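Local coordinates for protein glycosyltransferase (duf1792) (Streptococcus sanguinis, PDB 5V4A) that transfers sugars as the GT-D (DUF1792) glycosyltransferase domain of a longer protein, and binds the nucleotide UDP, at residues Glu147-Arg152 with Ile255-Asp260; Val42-Asp47 with Ser173-Ser178. All blocks are in the same frame, centred on the assembly; numbering follows the deposited sequence.

Interaction 1. Residues Glu147-Arg152 with Ile255-Asp260; sequences EGLTSR and IEFRDD. With UDP (uridine-5'-diphosphate), chain C.
An arginine-phenylalanine stack joins the turn behind strand 142-148, part of the UDP site of this GT-D fold, to the irregular 255-260 segment. The Arg152 guanidinium lies flat on Phe257, its plane only 10° from that of the ring. The cation-pi contact is off-centre, with CZ of Arg152 31° from the normal of the Phe257 ring, and NH1 of Arg152 lies 3.6 Å above the ring plane, offset toward the rim. CD of Arg152 adds a CH-pi contact over the same ring, 3.4 Å from Phe257 CD1. A bend about CG-CD (chi3 72°) swings NE and the guanidinium back over the ring beside CD. At the far end of the ring, Phe257 CZ meets the Leu149 carbonyl O at 3.5 Å, with the CG of Leu149 and the CG2 of Thr150 nearby. Arg152 NH2 approaches Arg258 O to 2.6 Å, but at a poor angle for a hydrogen bond.

One water links the Arg152 side chain to the other backbone, accepting from Arg152 NE at 2.9 Å and Arg258 N at 3.1 Å. In the second shell, the guanidinium also makes a cation-pi contact with Tyr263, whose backbone N is capped by Asp260 OD1 at the start of helix 261-266. Thr150 OG1 is hydrogen-bonded to Asp252 OD2, and the Thr150 backbone to His245, a UDP-binding residue. The turn itself is closed by Ser151 N donating to Gly148 O, 3.1 Å apart. From this turn the side chain of Ser151 reaches the nucleotide, its OG hydrogen-bonding O3' of UDP at 2.8 Å.

Interaction 2. Residues Val42-Asp47 with Ser173-Ser178; sequences VYQDFD and SRNAYS. With UDP (uridine-5'-diphosphate), chain C.
The uracil end of the UDP pocket is built where the loop after strand 165-171 meets the loop leading into helix 48-58. Tyr43 supplies one wall: the base turns its C5-C6 edge onto one face of the Tyr43 ring, steeply inclined to it, with C6 of UDP 3.3 Å above the ring plane and over its centre. CG stands between the backbone N and carbonyl carbon of Tyr43 (chi1 54°), which brings the ring round to the base. The 173-178 loop reads the polar edge of the same base, Ala176 N donating to UDP O4 at 3.0 Å.

Behind this wall the two loops are sewn together at Asn175. Its backbone N donates to Tyr43 O at 2.9 Å, approaching from above the carbonyl plane. Its side chain returns the grip: OD1 of Asn175 takes the Asp45 N-H in the plane of its own carbonyl at 2.8 Å, while ND2 makes a weak bond to Asp45 OD2. A water accepts from Arg174 NH1 and donates to Val42 O and, weakly, to Asn175 OD1.

Gln44, bent at chi2, folds its amide back toward the other loop. NE2 of Gln44 bonds Asp45 O at 2.9 Å in an almost straight line (176°), and OE1 accepts a weak bond from Tyr177 N. Farther along, the ring of Tyr177 lies beside the carboxylate of Asp47, whose OD1 caps Leu50 N at the start of helix 48-58.

Asn175 is thus held twice, by its backbone N-H on Tyr43 O and by its side-chain OD1 on the Asp45 N-H. This is consistent with the Ala176 N-H that recognises O4 and the Tyr43 ring that meets the C5-C6 edge being held in a set relation.

In the fold
From the N terminus, the chain starts the three-stranded parallel sheet with strand 24-27, enters 42-47 after helix 30-36, then adds strands 66-70 and 110-111 before the five-stranded sheet, where strand 142-148 leads into 147-152. After strand 165-171, interaction 2 closes a loop of 125 residues by bringing 173-178 back to 42-47. Interaction 1, already begun, closes later, when 255-260 returns to 147-152 ahead of helix 261-266, so the two loops cross. Interaction 2 ties the N-terminal part to the larger sheet; interaction 1 ties the C-terminal segment to it. Both touch UDP and meet directly where Thr150 OG1 packs against Ser173 CB at 3.7 Å.

Interaction 1. Residues Glu147-Arg152 with Ile255-Asp260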
loop_
_atom_site.group_PDB
_atom_site.type_symbol
_atom_site.label_atom_id
_atom_site.label_comp_id
_atom_site.label_asym_id
_atom_site.label_seq_id
_atom_site.Cartn_x
_atom_site.Cartn_y
_atom_site.Cartn_z
ATOM N N GLU A 147 7.096 -14.625 -18.135
ATOM C CA GLU A 147 7.582 -13.426 -18.807
ATOM C C GLU A 147 8.452 -13.818 -19.995
ATOM O O GLU A 147 8.826 -14.980 -20.168
ATOM C CB GLU A 147 8.403 -12.555 -17.857
ATOM C CG GLU A 147 9.760 -13.158 -17.516
ATOM C CD GLU A 147 10.532 -12.341 -16.466
ATOM O OE1 GLU A 147 11.554 -12.846 -15.956
ATOM O OE2 GLU A 147 10.110 -11.204 -16.152
ATOM N N GLY A 148 8.787 -12.813 -20.813
ATOM C CA GLY A 148 9.661 -13.027 -21.952
ATOM C C GLY A 148 11.149 -13.003 -21.606
ATOM O O GLY A 148 11.576 -12.625 -20.511
ATOM N N LEU A 149 11.943 -13.406 -22.600
ATOM C CA LEU A 149 13.382 -13.572 -22.413
ATOM C C LEU A 149 14.049 -12.275 -21.958
ATOM O O LEU A 149 14.954 -12.304 -21.116
ATOM C CB LEU A 149 14.021 -14.079 -23.709
ATOM C CG LEU A 149 15.519 -14.361 -23.648
ATOM C CD1 LEU A 149 15.833 -15.379 -22.548
ATOM C CD2 LEU A 149 16.062 -14.811 -25.001
ATOM N N THR A 150 13.626 -11.135 -22.505
ATOM C CA THR A 150 14.256 -9.849 -22.203
ATOM C C THR A 150 13.586 -9.100 -21.064
ATOM O O THR A 150 14.122 -8.080 -20.617
ATOM C CB THR A 150 14.277 -8.955 -23.455
ATOM O OG1 THR A 150 12.935 -8.650 -23.859
ATOM C CG2 THR A 150 15.051 -9.616 -24.594
ATOM N N SER A 151 12.443 -9.601 -20.581
ATOM C CA SER A 151 11.685 -8.931 -19.529
ATOM C C SER A 151 12.522 -8.753 -18.264
ATOM O O SER A 151 12.654 -7.638 -17.746
ATOM C CB SER A 151 10.427 -9.748 -19.232
ATOM O OG SER A 151 9.451 -9.572 -20.247
ATOM N N ARG A 152 13.077 -9.856 -17.748
ATOM C CA ARG A 152 13.942 -9.873 -16.568
ATOM C C ARG A 152 13.364 -9.014 -15.435
ATOM O O ARG A 152 14.066 -8.260 -14.752
ATOM C CB ARG A 152 15.365 -9.446 -16.976
ATOM C CG ARG A 152 15.961 -10.479 -17.966
ATOM C CD ARG A 152 17.341 -10.128 -18.550
ATOM N NE ARG A 152 18.439 -10.247 -17.610
ATOM C CZ ARG A 152 19.105 -11.367 -17.373
ATOM N NH1 ARG A 152 18.772 -12.478 -17.994
ATOM N NH2 ARG A 152 20.109 -11.372 -16.504
ATOM N N ILE A 255 20.605 -4.799 -26.216
ATOM C CA ILE A 255 20.413 -5.394 -24.900
ATOM C C ILE A 255 21.489 -6.451 -24.682
ATOM O O ILE A 255 21.601 -7.399 -25.468
ATOM C CB ILE A 255 19.005 -6.014 -24.767
ATOM C CG1 ILE A 255 17.939 -4.914 -24.716
ATOM C CG2 ILE A 255 18.920 -6.937 -23.552
ATOM C CD1 ILE A 255 16.529 -5.456 -24.679
ATOM N N GLU A 256 22.225 -6.332 -23.577
ATOM C CA GLU A 256 23.211 -7.329 -23.175
ATOM C C GLU A 256 22.945 -7.678 -21.713
ATOM O O GLU A 256 22.976 -6.802 -20.844
ATOM C CB GLU A 256 24.646 -6.798 -23.413
ATOM C CG GLU A 256 25.184 -5.853 -22.347
ATOM C CD GLU A 256 24.899 -4.387 -22.631
ATOM O OE1 GLU A 256 25.238 -3.564 -21.756
ATOM O OE2 GLU A 256 24.352 -4.060 -23.714
ATOM N N PHE A 257 22.610 -8.938 -21.447
ATOM C CA PHE A 257 22.173 -9.328 -20.107
ATOM C C PHE A 257 23.310 -9.217 -19.095
ATOM O O PHE A 257 24.458 -9.570 -19.378
ATOM C CB PHE A 257 21.624 -10.762 -20.098
ATOM C CG PHE A 257 20.362 -10.960 -20.917
ATOM C CD1 PHE A 257 19.476 -9.910 -21.137
ATOM C CD2 PHE A 257 20.047 -12.207 -21.424
ATOM C CE1 PHE A 257 18.320 -10.092 -21.871
ATOM C CE2 PHE A 257 18.880 -12.400 -22.160
ATOM C CZ PHE A 257 18.021 -11.337 -22.387
ATOM N N ARG A 258 22.976 -8.750 -17.895
ATOM C CA ARG A 258 23.886 -8.869 -16.768
ATOM C C ARG A 258 23.754 -10.279 -16.216
ATOM O O ARG A 258 22.651 -10.819 -16.146
ATOM C CB ARG A 258 23.525 -7.853 -15.680
ATOM C CG ARG A 258 23.923 -6.409 -15.955
ATOM C CD ARG A 258 25.133 -5.943 -15.136
ATOM N NE ARG A 258 25.096 -4.496 -14.912
ATOM C CZ ARG A 258 26.000 -3.633 -15.374
ATOM N NH1 ARG A 258 27.035 -4.061 -16.088
ATOM N NH2 ARG A 258 25.870 -2.335 -15.126
ATOM N N ASP A 259 24.877 -10.893 -15.853
ATOM C CA ASP A 259 24.786 -12.222 -15.259
ATOM C C ASP A 259 24.143 -12.099 -13.883
ATOM O O ASP A 259 24.705 -11.472 -12.979
ATOM C CB ASP A 259 26.153 -12.887 -15.171
ATOM C CG ASP A 259 26.047 -14.387 -14.971
ATOM O OD1 ASP A 259 24.935 -14.934 -15.163
ATOM O OD2 ASP A 259 27.066 -15.017 -14.616
ATOM N N ASP A 260 22.986 -12.729 -13.703
ATOM C CA ASP A 260 22.272 -12.668 -12.434
ATOM C C ASP A 260 22.017 -14.100 -11.992
ATOM O O ASP A 260 21.254 -14.828 -12.640
ATOM C CB ASP A 260 20.970 -11.877 -12.576
ATOM C CG ASP A 260 20.378 -11.473 -11.244
ATOM O OD1 ASP A 260 19.949 -12.349 -10.461
ATOM O OD2 ASP A 260 20.363 -10.255 -10.976
HETATM N N1 UDP C . 6.441 -9.376 -23.935
HETATM C C2 UDP C . 7.014 -10.621 -24.041
HETATM N N3 UDP C . 6.639 -11.344 -25.143
HETATM C C4 UDP C . 5.764 -10.950 -26.137
HETATM C C5 UDP C . 5.200 -9.651 -25.952
HETATM C C6 UDP C . 5.540 -8.922 -24.869
HETATM O O2 UDP C . 7.803 -11.061 -23.219
HETATM O O4 UDP C . 5.511 -11.726 -27.077
HETATM C "C1'" UDP C . 6.757 -8.581 -22.718
HETATM C "C2'" UDP C . 7.686 -7.385 -22.874
HETATM O "O2'" UDP C . 9.049 -7.796 -22.970
HETATM C "C3'" UDP C . 7.359 -6.616 -21.576
HETATM C "C4'" UDP C . 5.881 -6.969 -21.309
HETATM O "O4'" UDP C . 5.556 -8.030 -22.232
HETATM O "O3'" UDP C . 8.113 -7.073 -20.459
HETATM C "C5'" UDP C . 4.899 -5.830 -21.447
HETATM O "O5'" UDP C . 3.524 -6.263 -21.353
HETATM P PA UDP C . 2.335 -5.254 -21.614
HETATM O O1A UDP C . 2.303 -4.814 -23.076
HETATM O O2A UDP C . 1.110 -5.889 -21.068
HETATM O O3A UDP C . 2.733 -3.931 -20.742
HETATM P PB UDP C . 1.931 -2.645 -20.261
HETATM O O1B UDP C . 0.509 -2.918 -20.768
HETATM O O2B UDP C . 2.587 -1.502 -21.072
HETATM O O3B UDP C . 1.999 -2.473 -18.774
HETATM O O HOH W 1 20.167 -8.053 -16.860
#

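Interaction 2. Residues Val42-Asp47 with Ser173-Ser178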
loop_
_atom_site.group_PDB
_atom_site.type_symbol
_atom_site.label_atom_id
_atom_site.label_comp_id
_atom_site.label_asym_id
_atom_site.label_seq_id
_atom_site.Cartn_x
_atom_site.Cartn_y
_atom_site.Cartn_z
ATOM N N VAL A 42 4.830 -4.066 -32.280
ATOM C CA VAL A 42 6.260 -4.341 -32.410
ATOM C C VAL A 42 6.628 -5.705 -31.830
ATOM O O VAL A 42 7.362 -6.473 -32.462
ATOM C CB VAL A 42 7.097 -3.210 -31.787
ATOM C CG1 VAL A 42 8.572 -3.615 -31.738
ATOM C CG2 VAL A 42 6.951 -1.942 -32.617
ATOM N N TYR A 43 6.116 -6.060 -30.646
ATOM C CA TYR A 43 6.466 -7.378 -30.133
ATOM C C TYR A 43 5.327 -8.396 -30.256
ATOM O O TYR A 43 5.381 -9.454 -29.622
ATOM C CB TYR A 43 6.989 -7.316 -28.688
ATOM C CG TYR A 43 6.139 -6.629 -27.645
ATOM C CD1 TYR A 43 4.804 -6.945 -27.482
ATOM C CD2 TYR A 43 6.718 -5.736 -26.737
ATOM C CE1 TYR A 43 4.033 -6.330 -26.488
ATOM C CE2 TYR A 43 5.973 -5.126 -25.751
ATOM C CZ TYR A 43 4.628 -5.422 -25.626
ATOM O OH TYR A 43 3.884 -4.807 -24.640
ATOM N N GLN A 44 4.342 -8.146 -31.113
ATOM C CA GLN A 44 3.352 -9.183 -31.420
ATOM C C GLN A 44 2.773 -8.953 -32.806
ATOM O O GLN A 44 2.081 -7.956 -33.025
ATOM C CB GLN A 44 2.246 -9.218 -30.368
ATOM C CG GLN A 44 1.203 -10.292 -30.680
ATOM C CD GLN A 44 1.803 -11.690 -30.773
ATOM O OE1 GLN A 44 2.291 -12.232 -29.782
ATOM N NE2 GLN A 44 1.757 -12.287 -31.976
ATOM N N ASP A 45 3.060 -9.875 -33.738
ATOM C CA ASP A 45 2.457 -9.829 -35.062
ATOM C C ASP A 45 0.959 -10.128 -35.003
ATOM O O ASP A 45 0.478 -10.877 -34.146
ATOM C CB ASP A 45 3.091 -10.854 -36.017
ATOM C CG ASP A 45 4.581 -10.634 -36.243
ATOM O OD1 ASP A 45 5.120 -9.575 -35.843
ATOM O OD2 ASP A 45 5.207 -11.528 -36.857
ATOM N N PHE A 46 0.229 -9.569 -35.964
ATOM C CA PHE A 46 -1.190 -9.860 -36.070
ATOM C C PHE A 46 -1.411 -11.358 -36.231
ATOM O O PHE A 46 -0.735 -12.023 -37.026
ATOM C CB PHE A 46 -1.814 -9.112 -37.253
ATOM C CG PHE A 46 -3.215 -9.562 -37.573
ATOM C CD1 PHE A 46 -3.453 -10.407 -38.642
ATOM C CD2 PHE A 46 -4.296 -9.147 -36.798
ATOM C CE1 PHE A 46 -4.752 -10.834 -38.939
ATOM C CE2 PHE A 46 -5.594 -9.574 -37.081
ATOM C CZ PHE A 46 -5.819 -10.411 -38.161
ATOM N N ASP A 47 -2.367 -11.874 -35.471
ATOM C CA ASP A 47 -2.854 -13.244 -35.524
ATOM C C ASP A 47 -4.362 -13.141 -35.356
ATOM O O ASP A 47 -4.826 -12.504 -34.405
ATOM C CB ASP A 47 -2.230 -14.112 -34.429
ATOM C CG ASP A 47 -2.794 -15.529 -34.401
ATOM O OD1 ASP A 47 -3.997 -15.699 -34.108
ATOM O OD2 ASP A 47 -2.021 -16.481 -34.639
ATOM N N SER A 173 10.321 -13.395 -26.213
ATOM C CA SER A 173 10.240 -11.961 -25.945
ATOM C C SER A 173 9.285 -11.242 -26.887
ATOM O O SER A 173 8.840 -10.128 -26.578
ATOM C CB SER A 173 11.633 -11.335 -26.038
ATOM O OG SER A 173 12.171 -11.511 -27.332
ATOM N N ARG A 174 8.982 -11.840 -28.035
ATOM C CA ARG A 174 8.026 -11.290 -28.978
ATOM C C ARG A 174 7.301 -12.463 -29.611
ATOM O O ARG A 174 7.814 -13.583 -29.627
ATOM C CB ARG A 174 8.719 -10.449 -30.068
ATOM C CG ARG A 174 9.668 -11.260 -30.928
ATOM C CD ARG A 174 10.478 -10.336 -31.836
ATOM N NE ARG A 174 11.133 -11.052 -32.935
ATOM C CZ ARG A 174 10.549 -11.342 -34.096
ATOM N NH1 ARG A 174 9.294 -10.969 -34.326
ATOM N NH2 ARG A 174 11.228 -11.992 -35.040
ATOM N N ASN A 175 6.104 -12.200 -30.136
ATOM C CA ASN A 175 5.310 -13.238 -30.797
ATOM C C ASN A 175 5.114 -14.459 -29.888
ATOM O O ASN A 175 5.206 -15.609 -30.325
ATOM C CB ASN A 175 5.966 -13.661 -32.114
ATOM C CG ASN A 175 5.903 -12.587 -33.192
ATOM O OD1 ASN A 175 5.215 -11.571 -33.064
ATOM N ND2 ASN A 175 6.655 -12.803 -34.261
ATOM N N ALA A 176 4.871 -14.216 -28.595
ATOM C CA ALA A 176 4.701 -15.331 -27.663
ATOM C C ALA A 176 3.395 -16.077 -27.895
ATOM O O ALA A 176 3.266 -17.231 -27.465
ATOM C CB ALA A 176 4.742 -14.850 -26.210
ATOM N N TYR A 177 2.430 -15.443 -28.553
ATOM C CA TYR A 177 1.136 -16.086 -28.735
ATOM C C TYR A 177 1.259 -17.430 -29.444
ATOM O O TYR A 177 0.459 -18.339 -29.187
ATOM C CB TYR A 177 0.180 -15.177 -29.502
ATOM C CG TYR A 177 -1.194 -15.806 -29.601
ATOM C CD1 TYR A 177 -2.108 -15.644 -28.565
ATOM C CD2 TYR A 177 -1.575 -16.575 -30.711
ATOM C CE1 TYR A 177 -3.363 -16.224 -28.621
ATOM C CE2 TYR A 177 -2.838 -17.156 -30.770
ATOM C CZ TYR A 177 -3.720 -16.973 -29.713
ATOM O OH TYR A 177 -4.973 -17.536 -29.747
ATOM N N SER A 178 2.239 -17.594 -30.332
ATOM C CA SER A 178 2.314 -18.876 -31.026
ATOM C C SER A 178 2.669 -20.032 -30.095
ATOM O O SER A 178 2.520 -21.192 -30.493
ATOM C CB SER A 178 3.324 -18.812 -32.177
ATOM O OG SER A 178 4.646 -18.958 -31.705
HETATM N N1 UDP C . 6.441 -9.376 -23.935
HETATM C C2 UDP C . 7.014 -10.621 -24.041
HETATM N N3 UDP C . 6.639 -11.344 -25.143
HETATM C C4 UDP C . 5.764 -10.950 -26.137
HETATM C C5 UDP C . 5.200 -9.651 -25.952
HETATM C C6 UDP C . 5.540 -8.922 -24.869
HETATM O O2 UDP C . 7.803 -11.061 -23.219
HETATM O O4 UDP C . 5.511 -11.726 -27.077
HETATM C "C1'" UDP C . 6.757 -8.581 -22.718
HETATM C "C2'" UDP C . 7.686 -7.385 -22.874
HETATM O "O2'" UDP C . 9.049 -7.796 -22.970
HETATM C "C3'" UDP C . 7.359 -6.616 -21.576
HETATM C "C4'" UDP C . 5.881 -6.969 -21.309
HETATM O "O4'" UDP C . 5.556 -8.030 -22.232
HETATM O "O3'" UDP C . 8.113 -7.073 -20.459
HETATM C "C5'" UDP C . 4.899 -5.830 -21.447
HETATM O "O5'" UDP C . 3.524 -6.263 -21.353
HETATM P PA UDP C . 2.335 -5.254 -21.614
HETATM O O1A UDP C . 2.303 -4.814 -23.076
HETATM O O2A UDP C . 1.110 -5.889 -21.068
HETATM O O3A UDP C . 2.733 -3.931 -20.742
HETATM P PB UDP C . 1.931 -2.645 -20.261
HETATM O O1B UDP C . 0.509 -2.918 -20.768
HETATM O O2B UDP C . 2.587 -1.502 -21.072
HETATM O O3B UDP C . 1.999 -2.473 -18.774
HETATM O O HOH W 2 7.378 -9.561 -33.147
HETATM O O HOH W 3 2.467 -15.146 -32.449
#